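Local coordinates for protein borrelidin polyketide synthase, type I (Streptomyces parvulus, PDB 6OBT) that probably dehydrates beta-hydroxyacyl intermediates to unsaturated ones during assembly of the polyketide borrelidin, as the dehydratase domain of a modular synthase, at residues C99-L111 with W147-G159. Sequence-based numbering, arbitrary orientation.
Sequences CDSVDELTLQSPL and WVTHAEGILGAGG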
loop_
_atom_site.group_PDB
_atom_site.type_symbol
_atom_site.label_atom_id
_atom_site.label_comp_id
_atom_site.label_asym_id
_atom_site.label_seq_id
_atom_site.Cartn_x
_atom_site.Cartn_y
_atom_site.Cartn_z
ATOM N N CYS A 99 8.832 -13.722 -11.504
ATOM C CA CYS A 99 9.636 -13.250 -12.633
ATOM C C CYS A 99 11.098 -13.223 -12.181
ATOM O O CYS A 99 11.572 -12.238 -11.615
ATOM C CB CYS A 99 9.176 -11.864 -13.103
ATOM S SG CYS A 99 7.538 -11.777 -13.884
ATOM N N ASP A 100 11.815 -14.306 -12.438
ATOM C CA ASP A 100 13.172 -14.462 -11.927
ATOM C C ASP A 100 14.213 -13.660 -12.704
ATOM O O ASP A 100 15.415 -13.833 -12.459
ATOM C CB ASP A 100 13.555 -15.940 -11.928
ATOM C CG ASP A 100 13.653 -16.504 -13.325
ATOM O OD1 ASP A 100 14.752 -16.947 -13.720
ATOM O OD2 ASP A 100 12.624 -16.489 -14.034
ATOM N N SER A 101 13.809 -12.798 -13.631
ATOM C CA SER A 101 14.772 -12.062 -14.436
ATOM C C SER A 101 14.380 -10.596 -14.500
ATOM O O SER A 101 13.201 -10.261 -14.671
ATOM C CB SER A 101 14.876 -12.626 -15.855
ATOM O OG SER A 101 15.633 -11.766 -16.695
ATOM N N VAL A 102 15.373 -9.730 -14.333
ATOM C CA VAL A 102 15.223 -8.311 -14.654
ATOM C C VAL A 102 15.641 -8.207 -16.117
ATOM O O VAL A 102 16.825 -8.111 -16.448
ATOM C CB VAL A 102 16.043 -7.414 -13.724
ATOM C CG1 VAL A 102 15.860 -5.952 -14.092
ATOM C CG2 VAL A 102 15.625 -7.630 -12.261
ATOM N N ASP A 103 14.652 -8.323 -17.010
ATOM C CA ASP A 103 14.914 -8.191 -18.441
ATOM C C ASP A 103 15.582 -6.863 -18.751
ATOM O O ASP A 103 16.461 -6.778 -19.621
ATOM C CB ASP A 103 13.608 -8.306 -19.231
ATOM C CG ASP A 103 13.100 -9.737 -19.344
ATOM O OD1 ASP A 103 12.067 -9.942 -20.019
ATOM O OD2 ASP A 103 13.721 -10.649 -18.753
ATOM N N GLU A 104 15.177 -5.811 -18.040
ATOM C CA GLU A 104 15.559 -4.451 -18.391
ATOM C C GLU A 104 15.309 -3.558 -17.185
ATOM O O GLU A 104 14.216 -3.599 -16.607
ATOM C CB GLU A 104 14.732 -3.987 -19.596
ATOM C CG GLU A 104 15.452 -3.144 -20.604
ATOM C CD GLU A 104 14.486 -2.299 -21.413
ATOM O OE1 GLU A 104 14.727 -1.078 -21.550
ATOM O OE2 GLU A 104 13.481 -2.862 -21.904
ATOM N N LEU A 105 16.308 -2.757 -16.804
ATOM C CA LEU A 105 16.089 -1.694 -15.822
ATOM C C LEU A 105 16.934 -0.487 -16.209
ATOM O O LEU A 105 18.140 -0.613 -16.450
ATOM C CB LEU A 105 16.422 -2.137 -14.392
ATOM C CG LEU A 105 15.785 -1.220 -13.338
ATOM C CD1 LEU A 105 14.264 -1.394 -13.314
ATOM C CD2 LEU A 105 16.369 -1.440 -11.959
ATOM N N THR A 106 16.301 0.676 -16.280
ATOM C CA THR A 106 16.964 1.902 -16.701
ATOM C C THR A 106 16.839 2.911 -15.575
ATOM O O THR A 106 15.721 3.181 -15.111
ATOM C CB THR A 106 16.335 2.456 -17.979
ATOM O OG1 THR A 106 16.108 1.380 -18.902
ATOM C CG2 THR A 106 17.267 3.480 -18.614
ATOM N N LEU A 107 17.970 3.435 -15.112
ATOM C CA LEU A 107 17.921 4.390 -14.011
ATOM C C LEU A 107 17.621 5.788 -14.539
ATOM O O LEU A 107 17.950 6.131 -15.679
ATOM C CB LEU A 107 19.234 4.373 -13.225
ATOM C CG LEU A 107 19.608 2.977 -12.704
ATOM C CD1 LEU A 107 20.846 2.992 -11.838
ATOM C CD2 LEU A 107 18.441 2.347 -11.936
ATOM N N GLN A 108 16.958 6.596 -13.702
ATOM C CA GLN A 108 16.590 7.952 -14.091
ATOM C C GLN A 108 17.191 8.892 -13.059
ATOM O O GLN A 108 18.415 8.922 -12.907
ATOM C CB GLN A 108 15.084 8.077 -14.259
ATOM C CG GLN A 108 14.493 7.145 -15.304
ATOM C CD GLN A 108 12.998 7.359 -15.482
ATOM O OE1 GLN A 108 12.422 8.281 -14.905
ATOM N NE2 GLN A 108 12.366 6.505 -16.277
ATOM N N SER A 109 16.379 9.628 -12.318
ATOM C CA SER A 109 16.886 10.597 -11.359
ATOM C C SER A 109 17.570 9.877 -10.202
ATOM O O SER A 109 17.068 8.851 -9.730
ATOM C CB SER A 109 15.736 11.450 -10.816
ATOM O OG SER A 109 14.929 11.939 -11.872
ATOM N N PRO A 110 18.683 10.398 -9.701
ATOM C CA PRO A 110 19.306 9.798 -8.520
ATOM C C PRO A 110 18.547 10.179 -7.257
ATOM O O PRO A 110 17.747 11.121 -7.230
ATOM C CB PRO A 110 20.717 10.396 -8.530
ATOM C CG PRO A 110 20.514 11.758 -9.144
ATOM C CD PRO A 110 19.385 11.618 -10.145
ATOM N N LEU A 111 18.791 9.415 -6.196
ATOM C CA LEU A 111 18.184 9.698 -4.893
ATOM C C LEU A 111 19.270 10.182 -3.934
ATOM O O LEU A 111 20.155 9.413 -3.554
ATOM C CB LEU A 111 17.476 8.465 -4.340
ATOM C CG LEU A 111 16.780 8.754 -3.008
ATOM C CD1 LEU A 111 15.743 9.843 -3.217
ATOM C CD2 LEU A 111 16.137 7.500 -2.454
ATOM N N TRP A 147 6.358 12.930 -6.061
ATOM C CA TRP A 147 6.967 11.646 -6.395
ATOM C C TRP A 147 8.048 11.836 -7.452
ATOM O O TRP A 147 7.915 12.664 -8.356
ATOM C CB TRP A 147 5.907 10.643 -6.887
ATOM C CG TRP A 147 5.066 10.151 -5.767
ATOM C CD1 TRP A 147 3.803 10.561 -5.447
ATOM C CD2 TRP A 147 5.437 9.185 -4.776
ATOM N NE1 TRP A 147 3.361 9.900 -4.326
ATOM C CE2 TRP A 147 4.348 9.060 -3.886
ATOM C CE3 TRP A 147 6.584 8.420 -4.547
ATOM C CZ2 TRP A 147 4.371 8.200 -2.795
ATOM C CZ3 TRP A 147 6.603 7.563 -3.463
ATOM C CH2 TRP A 147 5.504 7.462 -2.599
ATOM N N VAL A 148 9.135 11.075 -7.319
ATOM C CA VAL A 148 10.262 11.120 -8.248
ATOM C C VAL A 148 10.500 9.705 -8.735
ATOM O O VAL A 148 10.546 8.773 -7.927
ATOM C CB VAL A 148 11.550 11.678 -7.603
ATOM C CG1 VAL A 148 12.714 11.588 -8.589
ATOM C CG2 VAL A 148 11.352 13.116 -7.162
ATOM N N THR A 149 10.641 9.538 -10.048
ATOM C CA THR A 149 10.874 8.214 -10.621
ATOM C C THR A 149 12.377 7.965 -10.716
ATOM O O THR A 149 13.107 8.739 -11.350
ATOM C CB THR A 149 10.221 8.085 -11.999
ATOM O OG1 THR A 149 8.838 8.463 -11.927
ATOM C CG2 THR A 149 10.349 6.637 -12.525
ATOM N N HIS A 150 12.835 6.886 -10.088
ATOM C CA HIS A 150 14.249 6.569 -10.051
ATOM C C HIS A 150 14.627 5.441 -10.995
ATOM O O HIS A 150 15.804 5.328 -11.343
ATOM C CB HIS A 150 14.674 6.203 -8.621
ATOM C CG HIS A 150 14.493 7.322 -7.648
ATOM N ND1 HIS A 150 15.218 8.494 -7.724
ATOM C CD2 HIS A 150 13.637 7.471 -6.610
ATOM C CE1 HIS A 150 14.823 9.315 -6.763
ATOM N NE2 HIS A 150 13.863 8.716 -6.075
ATOM N N ALA A 151 13.667 4.626 -11.430
ATOM C CA ALA A 151 13.983 3.532 -12.347
ATOM C C ALA A 151 12.698 2.984 -12.951
ATOM O O ALA A 151 11.636 3.012 -12.320
ATOM C CB ALA A 151 14.751 2.412 -11.643
ATOM N N GLU A 152 12.809 2.488 -14.186
ATOM C CA GLU A 152 11.709 1.821 -14.866
ATOM C C GLU A 152 12.272 0.624 -15.613
ATOM O O GLU A 152 13.421 0.649 -16.065
ATOM C CB GLU A 152 10.969 2.759 -15.831
ATOM C CG GLU A 152 10.236 3.907 -15.108
ATOM C CD GLU A 152 9.366 4.744 -16.024
ATOM O OE1 GLU A 152 9.790 5.856 -16.400
ATOM O OE2 GLU A 152 8.248 4.300 -16.358
ATOM N N GLY A 153 11.475 -0.430 -15.716
ATOM C CA GLY A 153 11.982 -1.615 -16.376
ATOM C C GLY A 153 10.933 -2.689 -16.548
ATOM O O GLY A 153 9.731 -2.457 -16.380
ATOM N N ILE A 154 11.430 -3.882 -16.881
ATOM C CA ILE A 154 10.628 -5.029 -17.304
ATOM C C ILE A 154 11.151 -6.260 -16.581
ATOM O O ILE A 154 12.355 -6.542 -16.628
ATOM C CB ILE A 154 10.716 -5.257 -18.828
ATOM C CG1 ILE A 154 10.482 -3.956 -19.599
ATOM C CG2 ILE A 154 9.796 -6.392 -19.276
ATOM C CD1 ILE A 154 9.038 -3.613 -19.777
ATOM N N LEU A 155 10.257 -6.993 -15.923
ATOM C CA LEU A 155 10.597 -8.254 -15.282
ATOM C C LEU A 155 10.131 -9.396 -16.169
ATOM O O LEU A 155 9.032 -9.349 -16.727
ATOM C CB LEU A 155 9.965 -8.368 -13.897
ATOM C CG LEU A 155 10.265 -7.180 -12.983
ATOM C CD1 LEU A 155 9.351 -7.210 -11.756
ATOM C CD2 LEU A 155 11.752 -7.180 -12.593
ATOM N N GLY A 156 10.981 -10.419 -16.310
ATOM C CA GLY A 156 10.716 -11.501 -17.227
ATOM C C GLY A 156 10.991 -12.851 -16.588
ATOM O O GLY A 156 11.477 -12.949 -15.459
ATOM N N ALA A 157 10.658 -13.888 -17.340
ATOM C CA ALA A 157 10.851 -15.256 -16.898
ATOM C C ALA A 157 12.206 -15.769 -17.357
ATOM O O ALA A 157 12.698 -15.411 -18.432
ATOM C CB ALA A 157 9.745 -16.161 -17.439
ATOM N N GLY A 158 12.815 -16.600 -16.511
ATOM C CA GLY A 158 14.011 -17.351 -16.845
ATOM C C GLY A 158 15.129 -16.574 -17.505
ATOM O O GLY A 158 15.233 -15.354 -17.356
ATOM N N GLY A 159 15.969 -17.285 -18.246
ATOM C CA GLY A 159 17.115 -16.697 -18.891
ATOM C C GLY A 159 18.145 -17.754 -19.235
ATOM O O GLY A 159 17.893 -18.961 -19.128
HETATM O O HOH W 1 18.167 6.458 -10.275
#
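With CG set anti to its own carbonyl carbon, beside the backbone N (chi1 -62°), the H150 imidazole is carried back toward S109–L111, where its ND1 donates to S109 O at 2.8 Å. The bond is nearly straight (171°) and runs in the ring plane, yet the proton arrives from above the carbonyl plane of S109 rather than on a lone pair. Over one face of the ring lies L111 CB, a CH-pi contact displaced toward the rim, while W86 of helix 83-97 meets the imidazole with its plane almost parallel. NE2 bonds to S140 OG on strand 134-142, and one water bridges S109 O and H150 O.

Just past the end of strand 101-107, the extended Q108 side chain reaches across to E152. E152 OE1 accepts from Q108 NE2 at 2.7 Å through its anti lone pair, with amide and carboxylate planes turned 64° apart.

Between strands 101-107 and 148-156 the pairing is antiparallel, T106 and E152 exchanging both backbone bonds. Its register slips by one between V102 and E104, a classic beta bulge in which D103 and E104 both face I154. There D103 lays its carboxylate against G156, OD1 lying 3.5 Å from G156 CA, and D103 OD2 accepts from S101 OG at 3.0 Å.

E104, T106, E152 and I154 share one face; V102, L105, L107, A151 and L155 share the other. On the latter, V102 CG2 lies alongside L155 CD2 (3.9 Å), and L107 CD2 meets A151 CB at 3.7 Å. Helix 83-97 packs on V102, L105 and L107, as the central helix does in the hot-dog fold of dehydratases. This aliphatic row thus ends in a polar group, H150, whose two ring nitrogens, bonded to different partners, probably fix its rotation.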